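PDB 4HUJ: pyrroline-5-carboxylate reductase catalytic N-terminal domain-containing protein from Sinorhizobium meliloti, which is of unknown function but probably binds a dinucleotide cofactor through a Rossmann-type domain and may act as an oxidoreductase. Local coordinates for residues G106-D111 against S176-Q181; R129-I134 against I205-R210; F170-H175 against A200-I205; Q181-I186 against F191-L196. All blocks are in the same frame, centred on the assembly; numbering follows the deposited sequence.

Interaction 1: G106-D111 against S176-Q181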
loop_
_atom_site.group_PDB
_atom_site.type_symbol
_atom_site.label_atom_id
_atom_site.label_comp_id
_atom_site.label_asym_id
_atom_site.label_seq_id
_atom_site.Cartn_x
_atom_site.Cartn_y
_atom_site.Cartn_z
ATOM N N GLY A 106 -14.086 10.202 -2.634
ATOM C CA GLY A 106 -12.957 11.096 -2.876
ATOM C C GLY A 106 -11.608 10.558 -2.428
ATOM O O GLY A 106 -10.581 11.228 -2.577
ATOM N N GLN A 107 -11.604 9.350 -1.874
ATOM C CA GLN A 107 -10.368 8.753 -1.377
ATOM C C GLN A 107 -9.905 7.606 -2.261
ATOM O O GLN A 107 -10.711 6.957 -2.932
ATOM C CB GLN A 107 -10.540 8.249 0.059
ATOM C CG GLN A 107 -10.891 9.326 1.070
ATOM C CD GLN A 107 -11.021 8.767 2.472
ATOM O OE1 GLN A 107 -10.021 8.531 3.156
ATOM N NE2 GLN A 107 -12.251 8.552 2.908
ATOM N N ILE A 108 -8.595 7.379 -2.248
ATOM C CA ILE A 108 -7.987 6.225 -2.895
ATOM C C ILE A 108 -7.524 5.283 -1.798
ATOM O O ILE A 108 -6.863 5.708 -0.848
ATOM C CB ILE A 108 -6.785 6.635 -3.777
ATOM C CG1 ILE A 108 -7.269 7.426 -4.994
ATOM C CG2 ILE A 108 -5.973 5.402 -4.228
ATOM C CD1 ILE A 108 -6.152 8.127 -5.748
ATOM N N VAL A 109 -7.883 4.008 -1.937
ATOM C CA VAL A 109 -7.399 2.963 -1.046
ATOM C C VAL A 109 -6.443 2.081 -1.838
ATOM O O VAL A 109 -6.792 1.601 -2.911
ATOM C CB VAL A 109 -8.571 2.137 -0.456
ATOM C CG1 VAL A 109 -8.071 0.866 0.238
ATOM C CG2 VAL A 109 -9.363 2.992 0.519
ATOM N N VAL A 110 -5.230 1.910 -1.322
ATOM C CA VAL A 110 -4.239 1.042 -1.953
ATOM C C VAL A 110 -4.202 -0.288 -1.204
ATOM O O VAL A 110 -3.818 -0.331 -0.038
ATOM C CB VAL A 110 -2.846 1.703 -1.974
ATOM C CG1 VAL A 110 -1.814 0.779 -2.627
ATOM C CG2 VAL A 110 -2.910 3.028 -2.724
ATOM N N ASP A 111 -4.628 -1.363 -1.867
ATOM C CA ASP A 111 -4.579 -2.700 -1.268
ATOM C C ASP A 111 -3.190 -3.309 -1.465
ATOM O O ASP A 111 -2.839 -3.725 -2.568
ATOM C CB ASP A 111 -5.668 -3.593 -1.873
ATOM C CG ASP A 111 -5.681 -5.000 -1.283
ATOM O OD1 ASP A 111 -5.055 -5.237 -0.224
ATOM O OD2 ASP A 111 -6.332 -5.879 -1.879
ATOM N N SER A 176 -8.561 4.589 -13.899
ATOM C CA SER A 176 -7.299 5.065 -14.483
ATOM C C SER A 176 -6.711 6.276 -13.755
ATOM O O SER A 176 -5.496 6.393 -13.644
ATOM C CB SER A 176 -7.442 5.357 -15.980
ATOM O OG SER A 176 -8.475 6.293 -16.215
ATOM N N ASP A 177 -7.566 7.162 -13.249
ATOM C CA ASP A 177 -7.088 8.349 -12.550
ATOM C C ASP A 177 -6.462 7.997 -11.200
ATOM O O ASP A 177 -5.441 8.563 -10.819
ATOM C CB ASP A 177 -8.189 9.407 -12.406
ATOM C CG ASP A 177 -9.381 8.921 -11.594
ATOM O OD1 ASP A 177 -9.709 7.717 -11.618
ATOM O OD2 ASP A 177 -10.009 9.766 -10.926
ATOM N N ALA A 178 -7.059 7.041 -10.496
ATOM C CA ALA A 178 -6.483 6.568 -9.239
ATOM C C ALA A 178 -5.156 5.842 -9.503
ATOM O O ALA A 178 -4.169 6.067 -8.800
ATOM C CB ALA A 178 -7.463 5.673 -8.507
ATOM N N ASN A 179 -5.132 4.979 -10.518
ATOM C CA ASN A 179 -3.893 4.303 -10.914
ATOM C C ASN A 179 -2.774 5.306 -11.187
ATOM O O ASN A 179 -1.651 5.137 -10.722
ATOM C CB ASN A 179 -4.112 3.444 -12.159
ATOM C CG ASN A 179 -4.903 2.174 -11.875
ATOM O OD1 ASN A 179 -5.602 2.063 -10.870
ATOM N ND2 ASN A 179 -4.795 1.210 -12.777
ATOM N N ARG A 180 -3.097 6.360 -11.933
ATOM C CA ARG A 180 -2.122 7.408 -12.239
ATOM C C ARG A 180 -1.542 8.026 -10.974
ATOM O O ARG A 180 -0.327 8.192 -10.868
ATOM C CB ARG A 180 -2.748 8.498 -13.111
ATOM C CG ARG A 180 -1.765 9.590 -13.549
ATOM C CD ARG A 180 -2.474 10.727 -14.294
ATOM N NE ARG A 180 -3.379 10.208 -15.327
ATOM C CZ ARG A 180 -4.705 10.355 -15.323
ATOM N NH1 ARG A 180 -5.311 11.028 -14.352
ATOM N NH2 ARG A 180 -5.427 9.833 -16.304
ATOM N N GLN A 181 -2.420 8.351 -10.022
ATOM C CA GLN A 181 -2.022 9.003 -8.776
ATOM C C GLN A 181 -1.102 8.105 -7.968
ATOM O O GLN A 181 -0.113 8.567 -7.398
ATOM C CB GLN A 181 -3.243 9.400 -7.943
ATOM C CG GLN A 181 -4.045 10.558 -8.527
ATOM C CD GLN A 181 -5.129 11.046 -7.589
ATOM O OE1 GLN A 181 -4.848 11.498 -6.475
ATOM N NE2 GLN A 181 -6.377 10.965 -8.033
#
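Ile108, at the start of strand 108-111, reaches across to Ala178 and Gln181 on the first turns of helix 176-188. The CA atoms of Ile108 and Ala178 lie 6.5 Å apart, and Ile108 points its CB directly at the helix. From that CB the two branches part. CG2 lies anti to the backbone N and heads for Val182, one turn further along the helix. CG1, anti to the carbonyl carbon (chi1 -69°), takes the other path and meets the methyl of Ala178, with CG1 3.9 Å from Ala178 CB. Strand 108-111 runs parallel between strands 84-88 and 143-147 of the central sheet, so the isoleucine is a point where a helix of this Rossmann-type fold is seated on a face of the sheet. At the tip, Ile108 CD1 slots between the two helix residues, 3.8 Å from Ala178 CA and 3.6 Å from Gln181 CD. The same CD1 is 3.7 Å from Gln181 OE1 and 3.7 Å from Gln181 NE2; these nearly equal separations set the methyl over the flat of the amide. The glutamine is extended beyond CG, its chain crossing the isoleucine obliquely, and its CB adds a further apolar contact, 3.9 Å from Ile108 CD1. Beside Ile108, Ala178 also touches Lys143 and Val145, and Asp177 forms a salt bridge with Lys143.

Interaction 2: R129-I134 against I205-R210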
loop_
_atom_site.group_PDB
_atom_site.type_symbol
_atom_site.label_atom_id
_atom_site.label_comp_id
_atom_site.label_asym_id
_atom_site.label_seq_id
_atom_site.Cartn_x
_atom_site.Cartn_y
_atom_site.Cartn_z
ATOM N N ARG A 129 -12.962 -15.420 -6.777
ATOM C CA ARG A 129 -12.978 -13.958 -6.667
ATOM C C ARG A 129 -11.577 -13.425 -6.403
ATOM O O ARG A 129 -10.756 -14.102 -5.783
ATOM C CB ARG A 129 -13.903 -13.497 -5.542
ATOM C CG ARG A 129 -15.371 -13.871 -5.719
ATOM C CD ARG A 129 -16.247 -12.956 -4.891
ATOM N NE ARG A 129 -16.262 -11.599 -5.434
ATOM C CZ ARG A 129 -16.681 -10.526 -4.772
ATOM N NH1 ARG A 129 -17.122 -10.634 -3.523
ATOM N NH2 ARG A 129 -16.655 -9.339 -5.363
ATOM N N LEU A 130 -11.310 -12.213 -6.873
ATOM C CA LEU A 130 -10.014 -11.585 -6.628
ATOM C C LEU A 130 -9.999 -10.928 -5.250
ATOM O O LEU A 130 -10.976 -10.309 -4.842
ATOM C CB LEU A 130 -9.702 -10.565 -7.727
ATOM C CG LEU A 130 -9.775 -11.126 -9.153
ATOM C CD1 LEU A 130 -9.531 -10.025 -10.176
ATOM C CD2 LEU A 130 -8.802 -12.289 -9.351
ATOM N N SER A 131 -8.888 -11.058 -4.531
ATOM C CA SER A 131 -8.819 -10.515 -3.174
ATOM C C SER A 131 -9.058 -9.005 -3.138
ATOM O O SER A 131 -9.722 -8.504 -2.232
ATOM C CB SER A 131 -7.493 -10.873 -2.496
ATOM O OG SER A 131 -6.391 -10.396 -3.245
ATOM N N THR A 132 -8.529 -8.285 -4.125
ATOM C CA THR A 132 -8.665 -6.828 -4.152
ATOM C C THR A 132 -10.101 -6.395 -4.489
ATOM O O THR A 132 -10.539 -5.312 -4.078
ATOM C CB THR A 132 -7.620 -6.176 -5.084
ATOM O OG1 THR A 132 -6.311 -6.543 -4.635
ATOM C CG2 THR A 132 -7.730 -4.659 -5.055
ATOM N N GLU A 133 -10.829 -7.241 -5.216
ATOM C CA GLU A 133 -12.268 -7.024 -5.457
ATOM C C GLU A 133 -13.065 -7.143 -4.158
ATOM O O GLU A 133 -13.989 -6.356 -3.920
ATOM C CB GLU A 133 -12.824 -8.018 -6.484
ATOM C CG GLU A 133 -12.333 -7.841 -7.918
ATOM C CD GLU A 133 -12.832 -8.949 -8.863
ATOM O OE1 GLU A 133 -13.047 -10.114 -8.418
ATOM O OE2 GLU A 133 -13.007 -8.653 -10.064
ATOM N N ILE A 134 -12.711 -8.133 -3.334
ATOM C CA ILE A 134 -13.316 -8.312 -2.006
ATOM C C ILE A 134 -13.015 -7.103 -1.117
ATOM O O ILE A 134 -13.923 -6.532 -0.507
ATOM C CB ILE A 134 -12.863 -9.638 -1.325
ATOM C CG1 ILE A 134 -13.384 -10.845 -2.122
ATOM C CG2 ILE A 134 -13.338 -9.694 0.140
ATOM C CD1 ILE A 134 -12.777 -12.186 -1.740
ATOM N N ILE A 205 -1.916 -12.475 -12.637
ATOM C CA ILE A 205 -0.472 -12.174 -12.677
ATOM C C ILE A 205 0.093 -11.434 -11.453
ATOM O O ILE A 205 1.231 -11.682 -11.074
ATOM C CB ILE A 205 0.000 -11.473 -13.991
ATOM C CG1 ILE A 205 -0.717 -10.147 -14.192
ATOM C CG2 ILE A 205 -0.126 -12.419 -15.253
ATOM C CD1 ILE A 205 -0.078 -9.279 -15.277
ATOM N N GLN A 206 -0.698 -10.556 -10.837
ATOM C CA GLN A 206 -0.224 -9.747 -9.712
ATOM C C GLN A 206 -0.726 -10.234 -8.343
ATOM O O GLN A 206 -0.241 -9.789 -7.297
ATOM C CB GLN A 206 -0.616 -8.275 -9.911
ATOM C CG GLN A 206 0.143 -7.304 -9.006
ATOM C CD GLN A 206 -0.469 -5.911 -8.998
ATOM O OE1 GLN A 206 -1.093 -5.482 -9.978
ATOM N NE2 GLN A 206 -0.297 -5.199 -7.889
ATOM N N GLN A 207 -1.714 -11.123 -8.339
ATOM C CA GLN A 207 -2.220 -11.644 -7.078
ATOM C C GLN A 207 -1.243 -12.667 -6.508
ATOM O O GLN A 207 -0.535 -13.335 -7.258
ATOM C CB GLN A 207 -3.598 -12.273 -7.281
ATOM C CG GLN A 207 -4.375 -12.465 -5.988
ATOM C CD GLN A 207 -5.810 -12.872 -6.242
ATOM O OE1 GLN A 207 -6.119 -14.055 -6.391
ATOM N NE2 GLN A 207 -6.694 -11.895 -6.293
ATOM N N PHE A 208 -1.210 -12.786 -5.183
ATOM C CA PHE A 208 -0.385 -13.791 -4.524
ATOM C C PHE A 208 -0.525 -15.152 -5.216
ATOM O O PHE A 208 -1.637 -15.574 -5.558
ATOM C CB PHE A 208 -0.760 -13.912 -3.043
ATOM C CG PHE A 208 0.101 -14.882 -2.284
ATOM C CD1 PHE A 208 1.363 -14.498 -1.823
ATOM C CD2 PHE A 208 -0.335 -16.180 -2.046
ATOM C CE1 PHE A 208 2.173 -15.399 -1.129
ATOM C CE2 PHE A 208 0.465 -17.089 -1.353
ATOM C CZ PHE A 208 1.720 -16.697 -0.894
ATOM N N GLY A 209 0.612 -15.801 -5.444
ATOM C CA GLY A 209 0.645 -17.104 -6.115
ATOM C C GLY A 209 0.865 -17.017 -7.615
ATOM O O GLY A 209 1.042 -18.044 -8.287
ATOM N N ARG A 210 0.877 -15.797 -8.142
ATOM C CA ARG A 210 0.976 -15.579 -9.591
ATOM C C ARG A 210 2.360 -15.031 -9.982
ATOM O O ARG A 210 3.118 -14.591 -9.107
ATOM C CB ARG A 210 -0.164 -14.669 -10.070
ATOM C CG ARG A 210 -1.583 -15.168 -9.725
ATOM C CD ARG A 210 -1.832 -16.545 -10.308
ATOM N NE ARG A 210 -3.244 -16.903 -10.244
ATOM C CZ ARG A 210 -3.804 -17.875 -10.959
ATOM N NH1 ARG A 210 -3.071 -18.604 -11.797
ATOM N NH2 ARG A 210 -5.102 -18.120 -10.836
#
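Ser131 and Gln207 bring the two backbones to 7.8 Å between their CA atoms, the first in the opening turn of helix 131-138, the second leading a type II beta turn that runs to Arg210. The turn is closed by Arg210 N bonding to Gln207 O, with Gly209 at positive phi in its third position. On the helix side, Leu130 is at the N-cap, and its backbone N is held by Glu133 OE1 at 3.1 Å, the N3-to-N-cap half of a capping box; the donor approaches from above the carboxylate plane, 37° out of it. The gap is spanned by one side chain. With CG anti to the backbone N (chi1 -163°) and the chain extended beyond it, Gln207 lays its amide end against the helix start, where the atom modelled as NE2 is 2.9 Å from Ser131 N and 3.6 Å from Leu130 CB. An alanine here would take away that whole arm and would probably open a gap beside Leu130 and Ser131, leaving the helix start without its polar neighbour. The amide carries no net charge, so the turn meets the helix N-terminus through a neutral polar group rather than a salt bridge.

Interaction 3: F170-H175 against A200-I205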
loop_
_atom_site.group_PDB
_atom_site.type_symbol
_atom_site.label_atom_id
_atom_site.label_comp_id
_atom_site.label_asym_id
_atom_site.label_seq_id
_atom_site.Cartn_x
_atom_site.Cartn_y
_atom_site.Cartn_z
ATOM N N PHE A 170 4.710 -3.191 -9.780
ATOM C CA PHE A 170 3.479 -3.341 -10.551
ATOM C C PHE A 170 2.275 -2.786 -9.785
ATOM O O PHE A 170 2.215 -2.854 -8.555
ATOM C CB PHE A 170 3.248 -4.812 -10.929
ATOM C CG PHE A 170 4.300 -5.371 -11.843
ATOM C CD1 PHE A 170 4.319 -5.026 -13.194
ATOM C CD2 PHE A 170 5.290 -6.226 -11.352
ATOM C CE1 PHE A 170 5.301 -5.532 -14.050
ATOM C CE2 PHE A 170 6.281 -6.742 -12.199
ATOM C CZ PHE A 170 6.282 -6.400 -13.552
ATOM N N LEU A 171 1.327 -2.208 -10.517
ATOM C CA LEU A 171 0.060 -1.767 -9.924
ATOM C C LEU A 171 -1.077 -2.042 -10.890
ATOM O O LEU A 171 -0.848 -2.300 -12.071
ATOM C CB LEU A 171 0.091 -0.279 -9.539
ATOM C CG LEU A 171 0.078 0.748 -10.680
ATOM C CD1 LEU A 171 -0.640 2.011 -10.247
ATOM C CD2 LEU A 171 1.500 1.068 -11.144
ATOM N N SER A 172 -2.303 -2.004 -10.378
ATOM C CA SER A 172 -3.480 -2.247 -11.191
ATOM C C SER A 172 -4.699 -1.700 -10.463
ATOM O O SER A 172 -4.627 -1.358 -9.282
ATOM C CB SER A 172 -3.657 -3.740 -11.485
ATOM O OG SER A 172 -3.607 -4.511 -10.295
ATOM N N GLY A 173 -5.813 -1.617 -11.171
ATOM C CA GLY A 173 -7.014 -1.007 -10.610
ATOM C C GLY A 173 -7.965 -0.569 -11.704
ATOM O O GLY A 173 -7.556 -0.346 -12.851
ATOM N N ASN A 174 -9.235 -0.431 -11.339
ATOM C CA ASN A 174 -10.291 -0.174 -12.318
ATOM C C ASN A 174 -10.428 1.286 -12.738
ATOM O O ASN A 174 -11.055 1.590 -13.764
ATOM C CB ASN A 174 -11.620 -0.708 -11.793
ATOM C CG ASN A 174 -11.602 -2.202 -11.574
ATOM O OD1 ASN A 174 -10.826 -2.932 -12.199
ATOM N ND2 ASN A 174 -12.457 -2.673 -10.676
ATOM N N HIS A 175 -9.822 2.176 -11.956
ATOM C CA HIS A 175 -9.953 3.619 -12.148
ATOM C C HIS A 175 -8.632 4.223 -12.618
ATOM O O HIS A 175 -7.690 4.363 -11.828
ATOM C CB HIS A 175 -10.407 4.278 -10.839
ATOM C CG HIS A 175 -11.582 3.603 -10.202
ATOM N ND1 HIS A 175 -12.883 3.860 -10.581
ATOM C CD2 HIS A 175 -11.653 2.677 -9.216
ATOM C CE1 HIS A 175 -13.704 3.119 -9.857
ATOM N NE2 HIS A 175 -12.983 2.394 -9.020
ATOM N N ALA A 200 -9.193 -7.132 -13.082
ATOM C CA ALA A 200 -9.397 -8.347 -13.868
ATOM C C ALA A 200 -8.133 -8.728 -14.629
ATOM O O ALA A 200 -7.753 -9.895 -14.654
ATOM C CB ALA A 200 -10.573 -8.199 -14.831
ATOM N N ALA A 201 -7.478 -7.738 -15.229
ATOM C CA ALA A 201 -6.266 -7.975 -16.011
ATOM C C ALA A 201 -5.100 -8.434 -15.135
ATOM O O ALA A 201 -4.296 -9.268 -15.556
ATOM C CB ALA A 201 -5.879 -6.721 -16.801
ATOM N N SER A 202 -5.023 -7.897 -13.917
ATOM C CA SER A 202 -3.921 -8.231 -13.009
ATOM C C SER A 202 -4.174 -9.473 -12.150
ATOM O O SER A 202 -3.240 -10.008 -11.552
ATOM C CB SER A 202 -3.590 -7.042 -12.113
ATOM O OG SER A 202 -4.537 -6.904 -11.058
ATOM N N GLY A 203 -5.421 -9.933 -12.096
ATOM C CA GLY A 203 -5.787 -11.104 -11.290
ATOM C C GLY A 203 -4.874 -12.321 -11.444
ATOM O O GLY A 203 -4.339 -12.825 -10.453
ATOM N N PRO A 204 -4.691 -12.811 -12.682
ATOM C CA PRO A 204 -3.845 -13.994 -12.844
ATOM C C PRO A 204 -2.339 -13.718 -12.874
ATOM O O PRO A 204 -1.562 -14.647 -13.103
ATOM C CB PRO A 204 -4.309 -14.580 -14.180
ATOM C CG PRO A 204 -4.865 -13.450 -14.925
ATOM C CD PRO A 204 -5.371 -12.441 -13.937
ATOM N N ILE A 205 -1.916 -12.475 -12.637
ATOM C CA ILE A 205 -0.472 -12.174 -12.677
ATOM C C ILE A 205 0.093 -11.434 -11.453
ATOM O O ILE A 205 1.231 -11.682 -11.074
ATOM C CB ILE A 205 0.000 -11.473 -13.991
ATOM C CG1 ILE A 205 -0.717 -10.147 -14.192
ATOM C CG2 ILE A 205 -0.126 -12.419 -15.253
ATOM C CD1 ILE A 205 -0.078 -9.279 -15.277
HETATM O O HOH W 1 -11.545 -5.354 -13.300
#
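Ser172, on strand 166-173, and Ser202, on helix 199-206, join the central sheet of this Rossmann-type fold to a helix packed beside it; their CA atoms are 6.3 Å apart. Direct polar contact is confined to the two hydroxyls, Ser172 OG and Ser202 OG lying 2.7 Å from each other; a hydrogen bond between them is possible but not settled, since Leu199 O, in a weak bond, competes for the Ser202 proton. Both side chains hold the hydroxyl between the backbone N and the carbonyl carbon (chi1 51° for Ser172, 77° for Ser202), which points each hydroxyl toward the other across the gap between strand and helix. Gln206 OE1 is hydrogen-bonded to Ser172 OG, so the buried pair sits among polar partners. Van der Waals contact is unusually tight, with Ser172 CB only 3.4 Å from Ser202 CB, a spacing that leaves little room for bulkier groups between strand and helix. Solvent makes the remaining link, at the exposed start of the helix. There Asn174 OD1 also accepts a bond from Leu199 N, and a water donates to this oxygen at 2.8 Å while accepting from Ala200 N at 3.0 Å.

Interaction 4: Q181-I186 against F191-L196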
loop_
_atom_site.group_PDB
_atom_site.type_symbol
_atom_site.label_atom_id
_atom_site.label_comp_id
_atom_site.label_asym_id
_atom_site.label_seq_id
_atom_site.Cartn_x
_atom_site.Cartn_y
_atom_site.Cartn_z
ATOM N N GLN A 181 -2.420 8.351 -10.022
ATOM C CA GLN A 181 -2.022 9.003 -8.776
ATOM C C GLN A 181 -1.102 8.105 -7.968
ATOM O O GLN A 181 -0.113 8.567 -7.398
ATOM C CB GLN A 181 -3.243 9.400 -7.943
ATOM C CG GLN A 181 -4.045 10.558 -8.527
ATOM C CD GLN A 181 -5.129 11.046 -7.589
ATOM O OE1 GLN A 181 -4.848 11.498 -6.475
ATOM N NE2 GLN A 181 -6.377 10.965 -8.033
ATOM N N VAL A 182 -1.421 6.813 -7.929
ATOM C CA VAL A 182 -0.555 5.856 -7.239
ATOM C C VAL A 182 0.762 5.637 -7.997
ATOM O O VAL A 182 1.823 5.517 -7.372
ATOM C CB VAL A 182 -1.292 4.526 -6.950
ATOM C CG1 VAL A 182 -0.365 3.514 -6.282
ATOM C CG2 VAL A 182 -2.507 4.795 -6.078
ATOM N N ALA A 183 0.703 5.615 -9.332
ATOM C CA ALA A 183 1.926 5.558 -10.144
ATOM C C ALA A 183 2.827 6.761 -9.853
ATOM O O ALA A 183 4.049 6.623 -9.768
ATOM C CB ALA A 183 1.600 5.478 -11.636
ATOM N N GLU A 184 2.207 7.928 -9.699
ATOM C CA GLU A 184 2.912 9.163 -9.340
ATOM C C GLU A 184 3.637 9.023 -8.002
ATOM O O GLU A 184 4.796 9.421 -7.875
ATOM C CB GLU A 184 1.935 10.346 -9.296
ATOM C CG GLU A 184 1.637 10.959 -10.663
ATOM C CD GLU A 184 0.427 11.902 -10.672
ATOM O OE1 GLU A 184 0.103 12.510 -9.626
ATOM O OE2 GLU A 184 -0.200 12.043 -11.747
ATOM N N LEU A 185 2.956 8.435 -7.017
ATOM C CA LEU A 185 3.561 8.185 -5.710
ATOM C C LEU A 185 4.743 7.239 -5.847
ATOM O O LEU A 185 5.815 7.490 -5.290
ATOM C CB LEU A 185 2.536 7.601 -4.728
ATOM C CG LEU A 185 3.110 7.040 -3.418
ATOM C CD1 LEU A 185 3.793 8.124 -2.590
ATOM C CD2 LEU A 185 2.034 6.346 -2.611
ATOM N N ILE A 186 4.532 6.152 -6.591
ATOM C CA ILE A 186 5.559 5.132 -6.802
ATOM C C ILE A 186 6.817 5.731 -7.432
ATOM O O ILE A 186 7.934 5.472 -6.972
ATOM C CB ILE A 186 4.999 3.941 -7.626
ATOM C CG1 ILE A 186 4.034 3.123 -6.753
ATOM C CG2 ILE A 186 6.130 3.061 -8.169
ATOM C CD1 ILE A 186 3.145 2.125 -7.518
ATOM N N PHE A 191 10.772 4.294 -7.259
ATOM C CA PHE A 191 10.479 3.045 -7.957
ATOM C C PHE A 191 9.991 3.313 -9.377
ATOM O O PHE A 191 9.648 4.447 -9.732
ATOM C CB PHE A 191 9.421 2.247 -7.187
ATOM C CG PHE A 191 9.884 1.757 -5.845
ATOM C CD1 PHE A 191 9.836 2.591 -4.729
ATOM C CD2 PHE A 191 10.340 0.453 -5.687
ATOM C CE1 PHE A 191 10.250 2.140 -3.480
ATOM C CE2 PHE A 191 10.766 -0.012 -4.433
ATOM C CZ PHE A 191 10.721 0.834 -3.333
ATOM N N ALA A 192 9.958 2.260 -10.187
ATOM C CA ALA A 192 9.400 2.336 -11.529
ATOM C C ALA A 192 8.010 1.697 -11.520
ATOM O O ALA A 192 7.898 0.483 -11.342
ATOM C CB ALA A 192 10.299 1.619 -12.506
ATOM N N PRO A 193 6.949 2.509 -11.692
ATOM C CA PRO A 193 5.611 1.936 -11.724
ATOM C C PRO A 193 5.341 1.272 -13.070
ATOM O O PRO A 193 5.755 1.785 -14.121
ATOM C CB PRO A 193 4.699 3.150 -11.518
ATOM C CG PRO A 193 5.461 4.293 -12.085
ATOM C CD PRO A 193 6.925 3.979 -11.853
ATOM N N VAL A 194 4.696 0.110 -13.033
ATOM C CA VAL A 194 4.168 -0.500 -14.249
ATOM C C VAL A 194 2.698 -0.805 -14.008
ATOM O O VAL A 194 2.364 -1.701 -13.231
ATOM C CB VAL A 194 4.927 -1.784 -14.675
ATOM C CG1 VAL A 194 4.291 -2.376 -15.931
ATOM C CG2 VAL A 194 6.417 -1.489 -14.931
ATOM N N ASP A 195 1.833 -0.046 -14.676
ATOM C CA ASP A 195 0.385 -0.197 -14.553
ATOM C C ASP A 195 -0.123 -1.291 -15.496
ATOM O O ASP A 195 -0.142 -1.111 -16.722
ATOM C CB ASP A 195 -0.288 1.151 -14.848
ATOM C CG ASP A 195 -1.796 1.125 -14.668
ATOM O OD1 ASP A 195 -2.391 0.045 -14.449
ATOM O OD2 ASP A 195 -2.401 2.213 -14.761
ATOM N N LEU A 196 -0.536 -2.413 -14.914
ATOM C CA LEU A 196 -0.967 -3.592 -15.667
ATOM C C LEU A 196 -2.387 -3.483 -16.198
ATOM O O LEU A 196 -2.816 -4.320 -16.994
ATOM C CB LEU A 196 -0.857 -4.849 -14.799
ATOM C CG LEU A 196 0.544 -5.236 -14.308
ATOM C CD1 LEU A 196 0.446 -6.291 -13.214
ATOM C CD2 LEU A 196 1.431 -5.722 -15.454
#
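Ile186 packs closely on Phe191 and Pro193, forming the dense end of this contact between helix 176-188 and strand 192-195. The two elements belong to a beta-alpha-beta unit whose first strand is 166-173; the axes of the short segments, helix 181-186 and strand 192-195, run nearly antiparallel, at 157°, and approach to 7.5 Å. Ile186 CG2, held anti to its own backbone N, does the touching: it is 3.5 Å from Phe191 CB and 3.6 Å from Pro193 CB. The isoleucine and phenylalanine side chains meet at about a right angle, and the phenyl ring then leads off toward Arg167, Leu169 and Pro160. Here too lies the one hydrogen bond across the segments, Phe191 N to Ile186 O at 3.1 Å, bent to 138° at the hydrogen. Ala183 makes a smaller but still close contact, its CB 3.9 Å from Pro193 CB and its O 3.6 Å from Pro193 CG, and both residues are partly exposed. The loose, solvent side lies beyond them, where Glu184 points away from the strand and Asp195 is exposed. The joint is therefore mainly apolar, its single backbone bond sitting where the chain turns back from helix to strand, and no charged pair bridges the two segments.

How the interactions relate
Interactions 1 and 4 use successive turns of helix 176-188 and share Gln181; their centres are about 11 Å apart, and Val182 CG2 packs 3.8 Å from Val110 CG2 of the first. Interaction 3 adjoins interaction 4 through the sheet, where Leu171 N bonds to Val194 O at 2.9 Å. Helix 199-206 carries interaction 3 and leads into the turn of interaction 2; the two are centred about 8 Å apart and share Ile205, with Gln206 OE1 2.7 Å from Ser172 OG. Asp111 OD2 lies 2.8 Å from Thr132 OG1, probably hydrogen-bonded, connecting interactions 1 and 2 although their centres are about 17 Å apart. Interactions 1, 3 and 4 set helices against the sheet, while interaction 2 joins a turn to a helix start.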